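AcrH (PDB 3WXX) binds the translocator AopB as its type III secretion chaperone, probably keeping it ready for translocon assembly. Local coordinates at residues A[8-16]-A[52-60]. The protein carries 1 engineered substitution. Residues are numbered along the deposited sequence; the frame is centred on the assembly and turned at random.
Sequences FLQDGGTLA and LCVLDHYEA
Tyr-58 reaches from the loop after helix 42-55 to the turn that ends helix 3-11, and its OH comes 3.3 Å from Gly-12 CA. With CG anti to its carbonyl carbon (chi1 -57°), the ring passes Thr-14, whose methyl CG2 meets its edge in plane, 3.9 Å from Tyr-58 CD2. His-57 lies against one face of that ring, and its CE1 approaches Gly-13 O at 3.7 Å, while CD1 of Leu-9 reaches the imidazole obliquely. Gly-12, with positive phi, closes helix 3-11 in a Schellman motif.

The last carbonyl of helix 42-55 meets the start of helix 15-18: Ala-16 N donates to Leu-55 O at 2.9 Å, in the carbonyl plane and on a lone pair. Thr-14 OG1 adds a weak bond to the same oxygen while capping helix 15-18 through Met-17 N. Beside this, CD2 of Leu-15 packs on Val-54 CG1 at 3.6 Å, the two side chains lying alongside and pointing the same way. Asp-56 OD1 takes Tyr-58 N in an Asx turn (3.0 Å).

AopB covers this region too: Asn-97 of the AopB chain hydrogen-bonds Gly-12 O. Leu-9, Gly-13 and Tyr-58 contribute to a magnesium site seen in this protein, though none is bound to this chain. What joins the two helix ends is the buried Leu-55 O, gripped by Ala-16 N and weakly by Thr-14 OG1, with apolar packing beside it.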
loop_
_atom_site.group_PDB
_atom_site.type_symbol
_atom_site.label_atom_id
_atom_site.label_comp_id
_atom_site.label_asym_id
_atom_site.label_seq_id
_atom_site.Cartn_x
_atom_site.Cartn_y
_atom_site.Cartn_z
ATOM N N PHE A 8 -13.725 12.540 -7.043
ATOM C CA PHE A 8 -13.002 12.974 -5.867
ATOM C C PHE A 8 -11.851 12.008 -5.619
ATOM O O PHE A 8 -10.699 12.406 -5.415
ATOM C CB PHE A 8 -13.953 12.982 -4.656
ATOM C CG PHE A 8 -13.322 13.481 -3.390
ATOM C CD1 PHE A 8 -12.940 14.813 -3.269
ATOM C CD2 PHE A 8 -13.105 12.626 -2.325
ATOM C CE1 PHE A 8 -12.365 15.289 -2.105
ATOM C CE2 PHE A 8 -12.521 13.087 -1.151
ATOM C CZ PHE A 8 -12.159 14.422 -1.046
ATOM N N LEU A 9 -12.200 10.726 -5.660
ATOM C CA LEU A 9 -11.301 9.649 -5.328
ATOM C C LEU A 9 -10.160 9.639 -6.329
ATOM O O LEU A 9 -8.987 9.483 -5.955
ATOM C CB LEU A 9 -12.059 8.305 -5.360
ATOM C CG LEU A 9 -11.274 7.061 -4.935
ATOM C CD1 LEU A 9 -10.898 7.139 -3.473
ATOM C CD2 LEU A 9 -12.080 5.815 -5.167
ATOM N N GLN A 10 -10.543 9.837 -7.584
ATOM C CA GLN A 10 -9.636 9.846 -8.702
ATOM C C GLN A 10 -8.651 11.001 -8.669
ATOM O O GLN A 10 -7.502 10.843 -9.050
ATOM C CB GLN A 10 -10.419 9.921 -9.993
ATOM C CG GLN A 10 -9.504 9.763 -11.192
ATOM C CD GLN A 10 -10.254 9.543 -12.487
ATOM O OE1 GLN A 10 -10.218 8.444 -13.065
ATOM N NE2 GLN A 10 -10.954 10.587 -12.947
ATOM N N ASP A 11 -9.113 12.168 -8.246
ATOM C CA ASP A 11 -8.275 13.352 -8.230
ATOM C C ASP A 11 -7.347 13.322 -7.045
ATOM O O ASP A 11 -6.426 14.143 -6.952
ATOM C CB ASP A 11 -9.126 14.638 -8.184
ATOM C CG ASP A 11 -9.864 14.914 -9.503
ATOM O OD1 ASP A 11 -9.482 14.307 -10.536
ATOM O OD2 ASP A 11 -10.848 15.699 -9.478
ATOM N N GLY A 12 -7.568 12.391 -6.137
ATOM C CA GLY A 12 -6.610 12.203 -5.066
ATOM C C GLY A 12 -7.190 12.488 -3.708
ATOM O O GLY A 12 -6.461 12.544 -2.721
ATOM N N GLY A 13 -8.507 12.615 -3.630
ATOM C CA GLY A 13 -9.133 12.612 -2.338
ATOM C C GLY A 13 -9.007 11.257 -1.636
ATOM O O GLY A 13 -8.832 10.184 -2.278
ATOM N N THR A 14 -9.120 11.335 -0.313
ATOM C CA THR A 14 -8.959 10.219 0.581
ATOM C C THR A 14 -10.166 10.044 1.458
ATOM O O THR A 14 -10.959 10.944 1.603
ATOM C CB THR A 14 -7.787 10.456 1.500
ATOM O OG1 THR A 14 -8.196 11.339 2.532
ATOM C CG2 THR A 14 -6.647 11.086 0.732
ATOM N N LEU A 15 -10.251 8.886 2.081
ATOM C CA LEU A 15 -11.299 8.584 3.050
ATOM C C LEU A 15 -11.281 9.525 4.265
ATOM O O LEU A 15 -12.317 9.828 4.824
ATOM C CB LEU A 15 -11.152 7.142 3.538
ATOM C CG LEU A 15 -12.210 6.566 4.458
ATOM C CD1 LEU A 15 -13.525 6.419 3.753
ATOM C CD2 LEU A 15 -11.750 5.206 4.944
ATOM N N ALA A 16 -10.115 9.993 4.661
ATOM C CA ALA A 16 -10.038 10.916 5.773
ATOM C C ALA A 16 -10.847 12.151 5.417
ATOM O O ALA A 16 -11.729 12.571 6.150
ATOM C CB ALA A 16 -8.584 11.300 6.059
ATOM N N LEU A 52 -4.842 3.501 9.245
ATOM C CA LEU A 52 -4.222 4.724 8.717
ATOM C C LEU A 52 -4.039 4.674 7.174
ATOM O O LEU A 52 -4.373 5.630 6.476
ATOM C CB LEU A 52 -2.868 4.946 9.390
ATOM C CG LEU A 52 -2.909 5.249 10.878
ATOM C CD1 LEU A 52 -1.545 5.157 11.520
ATOM C CD2 LEU A 52 -3.478 6.620 11.066
ATOM N N CYS A 53 -3.508 3.558 6.672
ATOM C CA CYS A 53 -3.280 3.406 5.267
ATOM C C CYS A 53 -4.548 3.523 4.478
ATOM O O CYS A 53 -4.559 3.996 3.357
ATOM C CB CYS A 53 -2.606 2.076 4.974
ATOM S SG CYS A 53 -0.894 2.028 5.483
ATOM N N VAL A 54 -5.639 3.071 5.053
ATOM C CA VAL A 54 -6.952 3.197 4.402
ATOM C C VAL A 54 -7.478 4.645 4.505
ATOM O O VAL A 54 -8.086 5.133 3.582
ATOM C CB VAL A 54 -7.938 2.179 5.007
ATOM C CG1 VAL A 54 -9.365 2.546 4.680
ATOM C CG2 VAL A 54 -7.624 0.776 4.515
ATOM N N LEU A 55 -7.238 5.304 5.634
ATOM C CA LEU A 55 -7.688 6.690 5.852
ATOM C C LEU A 55 -6.969 7.685 4.974
ATOM O O LEU A 55 -7.587 8.610 4.470
ATOM C CB LEU A 55 -7.535 7.087 7.329
ATOM C CG LEU A 55 -8.571 6.401 8.226
ATOM C CD1 LEU A 55 -8.176 6.430 9.682
ATOM C CD2 LEU A 55 -9.936 7.031 8.028
ATOM N N ASP A 56 -5.675 7.489 4.774
ATOM C CA ASP A 56 -4.936 8.301 3.822
ATOM C C ASP A 56 -3.974 7.381 3.050
ATOM O O ASP A 56 -2.932 7.008 3.555
ATOM C CB ASP A 56 -4.200 9.430 4.536
ATOM C CG ASP A 56 -3.440 10.386 3.577
ATOM O OD1 ASP A 56 -3.118 10.042 2.422
ATOM O OD2 ASP A 56 -3.105 11.497 4.033
ATOM N N HIS A 57 -4.313 7.063 1.811
ATOM C CA HIS A 57 -3.604 6.040 1.101
ATOM C C HIS A 57 -2.491 6.628 0.259
ATOM O O HIS A 57 -1.988 5.973 -0.670
ATOM C CB HIS A 57 -4.576 5.166 0.280
ATOM C CG HIS A 57 -5.296 5.892 -0.827
ATOM N ND1 HIS A 57 -6.492 6.547 -0.642
ATOM C CD2 HIS A 57 -5.015 6.013 -2.145
ATOM C CE1 HIS A 57 -6.917 7.042 -1.789
ATOM N NE2 HIS A 57 -6.048 6.718 -2.722
ATOM N N TYR A 58 -2.131 7.864 0.593
ATOM C CA TYR A 58 -0.959 8.545 -0.002
ATOM C C TYR A 58 0.188 8.823 0.986
ATOM O O TYR A 58 1.248 9.171 0.534
ATOM C CB TYR A 58 -1.361 9.829 -0.744
ATOM C CG TYR A 58 -2.401 9.624 -1.846
ATOM C CD1 TYR A 58 -2.042 9.208 -3.141
ATOM C CD2 TYR A 58 -3.746 9.874 -1.596
ATOM C CE1 TYR A 58 -3.021 9.022 -4.141
ATOM C CE2 TYR A 58 -4.716 9.713 -2.564
ATOM C CZ TYR A 58 -4.370 9.282 -3.842
ATOM O OH TYR A 58 -5.412 9.127 -4.739
ATOM N N GLU A 59 0.003 8.597 2.294
ATOM C CA GLU A 59 1.092 8.764 3.297
ATOM C C GLU A 59 2.082 7.613 3.330
ATOM O O GLU A 59 1.782 6.561 3.909
ATOM C CB GLU A 59 0.549 8.815 4.726
ATOM C CG GLU A 59 0.152 10.163 5.237
ATOM C CD GLU A 59 1.270 11.152 5.237
ATOM O OE1 GLU A 59 2.044 11.143 6.190
ATOM O OE2 GLU A 59 1.347 11.954 4.296
ATOM N N ALA A 60 3.269 7.810 2.773
ATOM C CA ALA A 60 4.301 6.792 2.840
ATOM C C ALA A 60 4.547 6.292 4.231
ATOM O O ALA A 60 4.821 5.110 4.413
ATOM C CB ALA A 60 5.593 7.316 2.267
#